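Local atomic coordinates of putative Hit-like protein involved in cell-cycle regulation (Streptococcus mutans, PDB entry 3L7X), a protein that is a putative HIT-family protein that binds zinc and probably acts as a nucleotide-processing enzyme, with a proposed role in cell-cycle regulation. Residues Asn36-Cys41 against Lys78-Asn83. Numbering follows the deposited sequence.
Sequences NDCLFC and KEHVRN. With ZN (zinc ion), chain B.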
loop_
_atom_site.group_PDB
_atom_site.type_symbol
_atom_site.label_atom_id
_atom_site.label_comp_id
_atom_site.label_asym_id
_atom_site.label_seq_id
_atom_site.Cartn_x
_atom_site.Cartn_y
_atom_site.Cartn_z
ATOM N N ASN A 36 13.048 3.102 -21.220
ATOM C CA ASN A 36 13.140 2.020 -22.183
ATOM C C ASN A 36 13.151 0.659 -21.493
ATOM O O ASN A 36 13.504 0.574 -20.300
ATOM C CB ASN A 36 14.434 2.212 -22.987
ATOM C CG ASN A 36 14.241 3.148 -24.134
ATOM O OD1 ASN A 36 13.444 4.092 -24.076
ATOM N ND2 ASN A 36 14.993 2.910 -25.215
ATOM N N ASP A 37 12.810 -0.391 -22.256
ATOM C CA ASP A 37 12.763 -1.764 -21.745
ATOM C C ASP A 37 11.832 -1.855 -20.520
ATOM O O ASP A 37 12.109 -2.618 -19.563
ATOM C CB ASP A 37 14.144 -2.289 -21.354
ATOM C CG ASP A 37 15.041 -2.558 -22.555
ATOM O OD1 ASP A 37 14.539 -2.564 -23.697
ATOM O OD2 ASP A 37 16.257 -2.761 -22.335
ATOM N N CYS A 38 10.815 -1.010 -20.501
ATOM C CA CYS A 38 9.825 -1.102 -19.420
ATOM C C CYS A 38 8.449 -1.536 -19.905
ATOM O O CYS A 38 7.752 -0.784 -20.590
ATOM C CB CYS A 38 9.715 0.269 -18.709
ATOM S SG CYS A 38 8.507 0.136 -17.290
ATOM N N LEU A 39 8.065 -2.761 -19.543
ATOM C CA LEU A 39 6.800 -3.327 -20.025
ATOM C C LEU A 39 5.596 -2.427 -19.642
ATOM O O LEU A 39 4.656 -2.248 -20.441
ATOM C CB LEU A 39 6.578 -4.695 -19.368
ATOM C CG LEU A 39 5.196 -5.271 -19.692
ATOM C CD1 LEU A 39 5.129 -5.647 -21.120
ATOM C CD2 LEU A 39 4.934 -6.484 -18.786
ATOM N N PHE A 40 5.628 -1.870 -18.429
ATOM C CA PHE A 40 4.509 -1.047 -17.972
ATOM C C PHE A 40 4.428 0.294 -18.724
ATOM O O PHE A 40 3.337 0.769 -18.985
ATOM C CB PHE A 40 4.508 -0.833 -16.438
ATOM C CG PHE A 40 4.154 -2.097 -15.663
ATOM C CD1 PHE A 40 3.954 -3.314 -16.333
ATOM C CD2 PHE A 40 4.205 -2.114 -14.259
ATOM C CE1 PHE A 40 3.651 -4.513 -15.662
ATOM C CE2 PHE A 40 3.902 -3.331 -13.589
ATOM C CZ PHE A 40 3.624 -4.517 -14.265
ATOM N N CYS A 41 5.590 0.862 -19.094
ATOM C CA CYS A 41 5.609 2.069 -19.930
ATOM C C CYS A 41 5.003 1.727 -21.299
ATOM O O CYS A 41 4.249 2.538 -21.882
ATOM C CB CYS A 41 7.039 2.602 -20.099
ATOM S SG CYS A 41 7.538 3.677 -18.664
ATOM N N LYS A 78 1.061 6.594 -14.704
ATOM C CA LYS A 78 1.471 6.743 -16.098
ATOM C C LYS A 78 2.901 7.258 -16.198
ATOM O O LYS A 78 3.626 6.887 -17.116
ATOM C CB LYS A 78 0.473 7.637 -16.785
ATOM C CG LYS A 78 -0.831 6.902 -16.968
ATOM C CD LYS A 78 -1.764 7.675 -17.866
ATOM C CE LYS A 78 -2.951 6.839 -18.288
ATOM N NZ LYS A 78 -3.820 7.672 -19.172
ATOM N N GLU A 79 3.277 8.155 -15.297
ATOM C CA GLU A 79 4.649 8.602 -15.199
ATOM C C GLU A 79 5.516 7.507 -14.560
ATOM O O GLU A 79 5.205 7.039 -13.449
ATOM C CB GLU A 79 4.728 9.898 -14.356
ATOM C CG GLU A 79 6.176 10.333 -14.112
ATOM C CD GLU A 79 6.258 11.489 -13.166
ATOM O OE1 GLU A 79 6.642 12.582 -13.592
ATOM O OE2 GLU A 79 5.901 11.335 -11.985
ATOM N N HIS A 80 6.583 7.110 -15.239
ATOM C CA HIS A 80 7.443 6.051 -14.730
ATOM C C HIS A 80 8.171 6.531 -13.466
ATOM O O HIS A 80 8.718 7.633 -13.402
ATOM C CB HIS A 80 8.487 5.623 -15.788
ATOM C CG HIS A 80 9.438 4.579 -15.275
ATOM N ND1 HIS A 80 9.277 3.247 -15.545
ATOM C CD2 HIS A 80 10.520 4.666 -14.461
ATOM C CE1 HIS A 80 10.241 2.551 -14.959
ATOM N NE2 HIS A 80 11.002 3.389 -14.277
ATOM N N VAL A 81 8.143 5.667 -12.448
ATOM C CA VAL A 81 9.017 5.760 -11.310
ATOM C C VAL A 81 9.295 4.341 -10.835
ATOM O O VAL A 81 8.478 3.466 -11.060
ATOM C CB VAL A 81 8.357 6.648 -10.203
ATOM C CG1 VAL A 81 6.968 6.027 -9.726
ATOM C CG2 VAL A 81 9.357 6.810 -8.996
ATOM N N ARG A 82 10.441 4.080 -10.214
ATOM C CA ARG A 82 10.833 2.671 -10.019
ATOM C C ARG A 82 9.886 1.931 -9.022
ATOM O O ARG A 82 9.510 0.789 -9.272
ATOM C CB ARG A 82 12.271 2.574 -9.535
ATOM C CG ARG A 82 12.805 1.177 -9.375
ATOM C CD ARG A 82 14.247 1.274 -8.948
ATOM N NE ARG A 82 14.900 0.013 -8.565
ATOM C CZ ARG A 82 15.611 -0.738 -9.426
ATOM N NH1 ARG A 82 15.737 -0.336 -10.708
ATOM N NH2 ARG A 82 16.253 -1.829 -8.996
ATOM N N ASN A 83 9.589 2.589 -7.901
ATOM C CA ASN A 83 8.812 1.983 -6.809
ATOM C C ASN A 83 8.557 3.107 -5.798
ATOM O O ASN A 83 8.936 4.254 -6.021
ATOM C CB ASN A 83 9.574 0.767 -6.206
ATOM C CG ASN A 83 10.968 1.141 -5.711
ATOM O OD1 ASN A 83 11.200 2.295 -5.287
ATOM N ND2 ASN A 83 11.898 0.172 -5.736
HETATM ZN ZN ZN B . 7.886 2.289 -16.858
#
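A zinc site of CxxC type joins the start of helix 39-45 to the loop that follows strand 73-77, with Cys38, Cys41 and His80 supplying three of its ligands. Cys38 SG and Cys41 SG each lie 2.3 Å from the zinc, and His80 ND1 completes this trio at 2.1 Å. The ligand-zinc-ligand angles among the three all fall within 9° of the tetrahedral value, and His131, the first histidine of the predicted histidine triad motif, fills the fourth corner. Its ring stands nearly perpendicular to that of His80.

The zinc sits close to the plane of the His80 imidazole and is spaced almost evenly from the two carbons beside ND1, 3.2 Å from CG and 3.0 Å from CE1. The His80 chi1 of 177° sets CG opposite the backbone N and turns the ring toward the cysteines. Both SG atoms lie 3.6 Å from His80 ND1, Cys38 SG at the ring edge and Cys41 SG obliquely. No hydrogen bond links the two segments, so the metal supplies their polar connection, joining the N-terminal CxxC turn to a loop of the HIT domain.

Cys38 caps the N-terminus of the helix whose first turn holds Cys41, and its SG accepts a hydrogen bond from Cys41 N at 3.5 Å with an N-H...S angle of 156°. Zinc coordination would favour the Cys38 thiolate, and the N-H...S bond and helix start would probably add to that. All three ligand residues are buried, and the Cys38 side chain is about 8 Å from that of His133, the predicted AMP-accepting nucleophile.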